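PDB 2R3S: uncharacterized protein from Nostoc punctiforme, which is uncharacterized but probably transfers a methyl group from S-adenosylmethionine to an oxygen of a small-molecule substrate, as a putative O-methyltransferase. Local coordinates for residues A[173-185]-A[203-217]. Residues are numbered along the deposited sequence; the frame is centred on the assembly and turned at random.
With EDO (1,2-ethanediol), chain E; EDO (1,2-ethanediol), chain G.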
loop_
_atom_site.group_PDB
_atom_site.type_symbol
_atom_site.label_atom_id
_atom_site.label_comp_id
_atom_site.label_asym_id
_atom_site.label_seq_id
_atom_site.Cartn_x
_atom_site.Cartn_y
_atom_site.Cartn_z
ATOM N N SER A 173 -18.475 -1.585 24.074
ATOM C CA SER A 173 -18.204 -1.020 22.747
ATOM C C SER A 173 -19.078 -1.707 21.703
ATOM O O SER A 173 -18.602 -2.254 20.715
ATOM C CB SER A 173 -16.722 -1.038 22.373
ATOM O OG SER A 173 -16.257 -2.359 22.288
ATOM N N ALA A 174 -20.379 -1.624 21.948
ATOM C CA ALA A 174 -21.409 -2.173 21.093
ATOM C C ALA A 174 -21.274 -1.767 19.603
ATOM O O ALA A 174 -21.620 -2.540 18.717
ATOM C CB ALA A 174 -22.773 -1.781 21.656
ATOM N N SER A 175 -20.745 -0.579 19.323
ATOM C CA SER A 175 -20.504 -0.166 17.940
ATOM C C SER A 175 -21.811 -0.248 17.141
ATOM O O SER A 175 -22.810 0.336 17.551
ATOM C CB SER A 175 -19.339 -0.991 17.345
ATOM O OG SER A 175 -19.119 -0.698 15.985
ATOM N N HIS A 176 -21.803 -0.933 16.000
ATOM C CA HIS A 176 -23.014 -1.264 15.229
ATOM C C HIS A 176 -24.099 -2.031 15.991
ATOM O O HIS A 176 -25.242 -2.161 15.509
ATOM C CB HIS A 176 -22.619 -2.088 13.998
ATOM C CG HIS A 176 -21.585 -3.120 14.297
ATOM N ND1 HIS A 176 -21.893 -4.319 14.897
ATOM C CD2 HIS A 176 -20.239 -3.104 14.155
ATOM C CE1 HIS A 176 -20.785 -5.005 15.102
ATOM N NE2 HIS A 176 -19.765 -4.283 14.674
ATOM N N GLY A 177 -23.731 -2.599 17.134
ATOM C CA GLY A 177 -24.643 -3.369 17.974
ATOM C C GLY A 177 -24.997 -4.783 17.554
ATOM O O GLY A 177 -25.779 -5.446 18.225
ATOM N N LEU A 178 -24.403 -5.288 16.481
ATOM C CA LEU A 178 -24.857 -6.569 15.918
ATOM C C LEU A 178 -24.596 -7.782 16.841
ATOM O O LEU A 178 -25.330 -8.769 16.776
ATOM C CB LEU A 178 -24.259 -6.832 14.521
ATOM C CG LEU A 178 -24.613 -5.858 13.385
ATOM C CD1 LEU A 178 -24.149 -6.391 12.034
ATOM C CD2 LEU A 178 -26.107 -5.538 13.351
ATOM N N PHE A 179 -23.562 -7.734 17.673
ATOM C CA PHE A 179 -23.287 -8.883 18.575
ATOM C C PHE A 179 -24.395 -9.088 19.604
ATOM O O PHE A 179 -25.000 -10.160 19.657
ATOM C CB PHE A 179 -21.890 -8.789 19.199
ATOM C CG PHE A 179 -20.786 -8.966 18.180
ATOM C CD1 PHE A 179 -20.359 -10.245 17.817
ATOM C CD2 PHE A 179 -20.231 -7.875 17.530
ATOM C CE1 PHE A 179 -19.373 -10.430 16.849
ATOM C CE2 PHE A 179 -19.235 -8.050 16.558
ATOM C CZ PHE A 179 -18.810 -9.322 16.219
ATOM N N GLY A 180 -24.703 -8.054 20.372
ATOM C CA GLY A 180 -25.831 -8.095 21.304
ATOM C C GLY A 180 -27.169 -8.275 20.623
ATOM O O GLY A 180 -28.027 -8.988 21.129
ATOM N N ILE A 181 -27.350 -7.628 19.467
ATOM C CA ILE A 181 -28.582 -7.750 18.696
ATOM C C ILE A 181 -28.827 -9.193 18.284
ATOM O O ILE A 181 -29.943 -9.677 18.391
ATOM C CB ILE A 181 -28.590 -6.812 17.452
ATOM C CG1 ILE A 181 -28.751 -5.356 17.897
ATOM C CG2 ILE A 181 -29.705 -7.170 16.517
ATOM C CD1 ILE A 181 -28.228 -4.305 16.928
ATOM N N ALA A 182 -27.797 -9.888 17.823
ATOM C CA ALA A 182 -27.938 -11.311 17.471
ATOM C C ALA A 182 -28.280 -12.179 18.683
ATOM O O ALA A 182 -29.051 -13.127 18.551
ATOM C CB ALA A 182 -26.671 -11.847 16.767
ATOM N N VAL A 183 -27.691 -11.890 19.843
ATOM C CA VAL A 183 -28.077 -12.590 21.071
ATOM C C VAL A 183 -29.593 -12.380 21.267
ATOM O O VAL A 183 -30.328 -13.331 21.443
ATOM C CB VAL A 183 -27.234 -12.143 22.297
ATOM C CG1 VAL A 183 -27.754 -12.756 23.566
ATOM C CG2 VAL A 183 -25.761 -12.523 22.087
ATOM N N ALA A 184 -30.067 -11.143 21.144
ATOM C CA ALA A 184 -31.502 -10.847 21.293
ATOM C C ALA A 184 -32.329 -11.582 20.266
ATOM O O ALA A 184 -33.377 -12.124 20.605
ATOM C CB ALA A 184 -31.770 -9.320 21.217
ATOM N N GLN A 185 -31.854 -11.653 19.018
ATOM C CA GLN A 185 -32.582 -12.341 17.940
ATOM C C GLN A 185 -32.823 -13.815 18.261
ATOM O O GLN A 185 -33.863 -14.364 17.931
ATOM C CB GLN A 185 -31.823 -12.217 16.606
ATOM C CG GLN A 185 -32.194 -13.258 15.534
ATOM C CD GLN A 185 -31.209 -13.311 14.376
ATOM O OE1 GLN A 185 -30.436 -12.385 14.159
ATOM N NE2 GLN A 185 -31.243 -14.404 13.624
ATOM N N VAL A 203 -26.329 4.352 15.963
ATOM C CA VAL A 203 -26.269 3.286 14.944
ATOM C C VAL A 203 -26.814 1.948 15.490
ATOM O O VAL A 203 -27.650 1.284 14.845
ATOM C CB VAL A 203 -24.825 3.074 14.405
ATOM C CG1 VAL A 203 -24.825 2.009 13.271
ATOM C CG2 VAL A 203 -24.222 4.408 13.952
ATOM N N ALA A 204 -26.313 1.564 16.662
ATOM C CA ALA A 204 -26.737 0.348 17.369
ATOM C C ALA A 204 -28.240 0.297 17.570
ATOM O O ALA A 204 -28.882 -0.747 17.356
ATOM C CB ALA A 204 -26.001 0.241 18.737
ATOM N N LYS A 205 -28.807 1.425 17.977
ATOM C CA LYS A 205 -30.257 1.516 18.189
ATOM C C LYS A 205 -30.989 1.319 16.891
ATOM O O LYS A 205 -31.971 0.588 16.825
ATOM C CB LYS A 205 -30.658 2.872 18.791
ATOM C CG LYS A 205 -30.736 2.880 20.306
ATOM C CD LYS A 205 -30.332 4.234 20.900
ATOM C CE LYS A 205 -31.329 5.335 20.624
ATOM N NZ LYS A 205 -30.683 6.675 20.839
ATOM N N GLU A 206 -30.503 1.990 15.855
ATOM C CA GLU A 206 -31.106 1.863 14.550
ATOM C C GLU A 206 -31.051 0.428 14.052
ATOM O O GLU A 206 -32.033 -0.078 13.493
ATOM C CB GLU A 206 -30.408 2.817 13.574
ATOM C CG GLU A 206 -31.038 2.918 12.161
ATOM C CD GLU A 206 -32.568 3.120 12.157
ATOM O OE1 GLU A 206 -33.158 3.642 13.162
ATOM O OE2 GLU A 206 -33.166 2.732 11.119
ATOM N N ASN A 207 -29.919 -0.244 14.265
ATOM C CA ASN A 207 -29.805 -1.654 13.910
ATOM C C ASN A 207 -30.717 -2.567 14.747
ATOM O O ASN A 207 -31.280 -3.521 14.218
ATOM C CB ASN A 207 -28.324 -2.126 13.923
ATOM C CG ASN A 207 -27.547 -1.644 12.696
ATOM O OD1 ASN A 207 -28.095 -1.518 11.615
ATOM N ND2 ASN A 207 -26.273 -1.370 12.872
ATOM N N ALA A 208 -30.899 -2.266 16.032
ATOM C CA ALA A 208 -31.850 -3.023 16.863
ATOM C C ALA A 208 -33.264 -2.841 16.330
ATOM O O ALA A 208 -34.036 -3.791 16.217
ATOM C CB ALA A 208 -31.763 -2.587 18.311
ATOM N N ARG A 209 -33.600 -1.596 16.021
ATOM C CA ARG A 209 -34.869 -1.259 15.351
ATOM C C ARG A 209 -35.053 -2.088 14.069
ATOM O O ARG A 209 -36.013 -2.836 13.941
ATOM C CB ARG A 209 -34.874 0.238 15.050
ATOM C CG ARG A 209 -36.178 0.936 15.281
ATOM C CD ARG A 209 -36.929 1.069 13.995
ATOM N NE ARG A 209 -36.253 1.973 13.052
ATOM C CZ ARG A 209 -36.177 1.797 11.727
ATOM N NH1 ARG A 209 -36.712 0.741 11.122
ATOM N NH2 ARG A 209 -35.538 2.691 10.985
ATOM N N ILE A 210 -34.108 -1.994 13.138
ATOM C CA ILE A 210 -34.151 -2.790 11.897
ATOM C C ILE A 210 -34.358 -4.311 12.156
ATOM O O ILE A 210 -35.058 -4.996 11.408
ATOM C CB ILE A 210 -32.861 -2.544 11.052
ATOM C CG1 ILE A 210 -32.818 -1.109 10.538
ATOM C CG2 ILE A 210 -32.764 -3.499 9.868
ATOM C CD1 ILE A 210 -31.440 -0.688 9.976
ATOM N N GLN A 211 -33.758 -4.843 13.213
ATOM C CA GLN A 211 -33.802 -6.280 13.471
ATOM C C GLN A 211 -35.015 -6.766 14.281
ATOM O O GLN A 211 -35.211 -7.963 14.420
ATOM C CB GLN A 211 -32.512 -6.710 14.175
ATOM C CG GLN A 211 -31.282 -6.552 13.289
ATOM C CD GLN A 211 -31.386 -7.394 12.035
ATOM O OE1 GLN A 211 -31.708 -8.596 12.106
ATOM N NE2 GLN A 211 -31.147 -6.774 10.877
ATOM N N GLY A 212 -35.812 -5.845 14.814
ATOM C CA GLY A 212 -37.041 -6.193 15.521
ATOM C C GLY A 212 -36.875 -6.441 17.009
ATOM O O GLY A 212 -37.651 -7.185 17.599
ATOM N N VAL A 213 -35.861 -5.823 17.614
ATOM C CA VAL A 213 -35.525 -6.071 19.009
ATOM C C VAL A 213 -35.289 -4.772 19.783
ATOM O O VAL A 213 -34.714 -4.781 20.865
ATOM C CB VAL A 213 -34.315 -7.071 19.118
ATOM C CG1 VAL A 213 -34.618 -8.320 18.324
ATOM C CG2 VAL A 213 -32.991 -6.444 18.642
ATOM N N ALA A 214 -35.764 -3.658 19.234
ATOM C CA ALA A 214 -35.559 -2.347 19.827
ATOM C C ALA A 214 -36.042 -2.287 21.284
ATOM O O ALA A 214 -35.404 -1.634 22.128
ATOM C CB ALA A 214 -36.269 -1.276 18.995
ATOM N N SER A 215 -37.168 -2.943 21.575
ATOM C CA SER A 215 -37.747 -2.878 22.915
ATOM C C SER A 215 -36.931 -3.636 23.968
ATOM O O SER A 215 -37.190 -3.497 25.158
ATOM C CB SER A 215 -39.153 -3.460 22.902
ATOM O OG SER A 215 -39.113 -4.853 22.650
ATOM N N ARG A 216 -35.997 -4.475 23.520
ATOM C CA ARG A 216 -35.137 -5.253 24.403
ATOM C C ARG A 216 -33.710 -4.801 24.262
ATOM O O ARG A 216 -32.780 -5.523 24.648
ATOM C CB ARG A 216 -35.250 -6.739 24.068
ATOM C CG ARG A 216 -36.675 -7.233 24.099
ATOM C CD ARG A 216 -36.739 -8.715 24.116
ATOM N NE ARG A 216 -36.689 -9.266 22.775
ATOM C CZ ARG A 216 -35.790 -10.135 22.328
ATOM N NH1 ARG A 216 -34.802 -10.574 23.102
ATOM N NH2 ARG A 216 -35.882 -10.570 21.084
ATOM N N TYR A 217 -33.553 -3.600 23.709
ATOM C CA TYR A 217 -32.264 -3.000 23.490
ATOM C C TYR A 217 -32.163 -1.698 24.263
ATOM O O TYR A 217 -32.899 -0.766 23.992
ATOM C CB TYR A 217 -32.004 -2.749 21.989
ATOM C CG TYR A 217 -30.541 -2.604 21.760
ATOM C CD1 TYR A 217 -29.733 -3.727 21.619
ATOM C CD2 TYR A 217 -29.929 -1.357 21.807
ATOM C CE1 TYR A 217 -28.363 -3.607 21.474
ATOM C CE2 TYR A 217 -28.561 -1.233 21.669
ATOM C CZ TYR A 217 -27.788 -2.360 21.502
ATOM O OH TYR A 217 -26.431 -2.242 21.355
HETATM C C1 EDO E . -16.385 -2.924 18.273
HETATM O O1 EDO E . -16.504 -2.875 19.742
HETATM C C2 EDO E . -15.953 -1.629 17.563
HETATM O O2 EDO E . -14.538 -1.402 17.435
HETATM C C1 EDO G . -38.931 -10.012 15.955
HETATM O O1 EDO G . -38.676 -11.004 14.955
HETATM C C2 EDO G . -39.523 -8.794 15.248
HETATM O O2 EDO G . -39.778 -7.714 16.151
HETATM O O HOH W 1 -25.353 -4.541 20.979
#
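I181 fits as a knob between A204, N207, A208 and Q211. Its CG1 branch, anti to the carbonyl carbon (chi1 -72°), carries I181 CD1 to the helix backbone, 3.5 Å from A208 N, while I181 CG2, anti to the backbone N, lies 3.6 Å from Q211 CG. The small side chains of A204 and A208 let the branched knob in. Farther along, A184 CB meets V213 CB at 4.0 Å; V213 N closes the Schellman motif at G212. Glycine suits position G177, where phi is positive and a CB would clash with A204 CB. Helices 178-185 and 203-211, nearly parallel (26° between these short axes), pack on one face of the Rossmann-like methyltransferase sheet; the turn after strand 168-172 in relatives borders the S-adenosylmethionine site. At this turn the amide of N207 gives H176 O a nearly straight bond (N207 ND2 to H176 O 2.9 Å), in the carbonyl plane on a lone pair. One water bridges G177 O and Y217 OH. At the other end R216 grips A184 O end-on with NH1 and NH2, the latter at 3.0 Å, from one face of the carbonyl; NH1 also bonds A190 O. A leucine in place of R216 would probably leave both carbonyls without these donors.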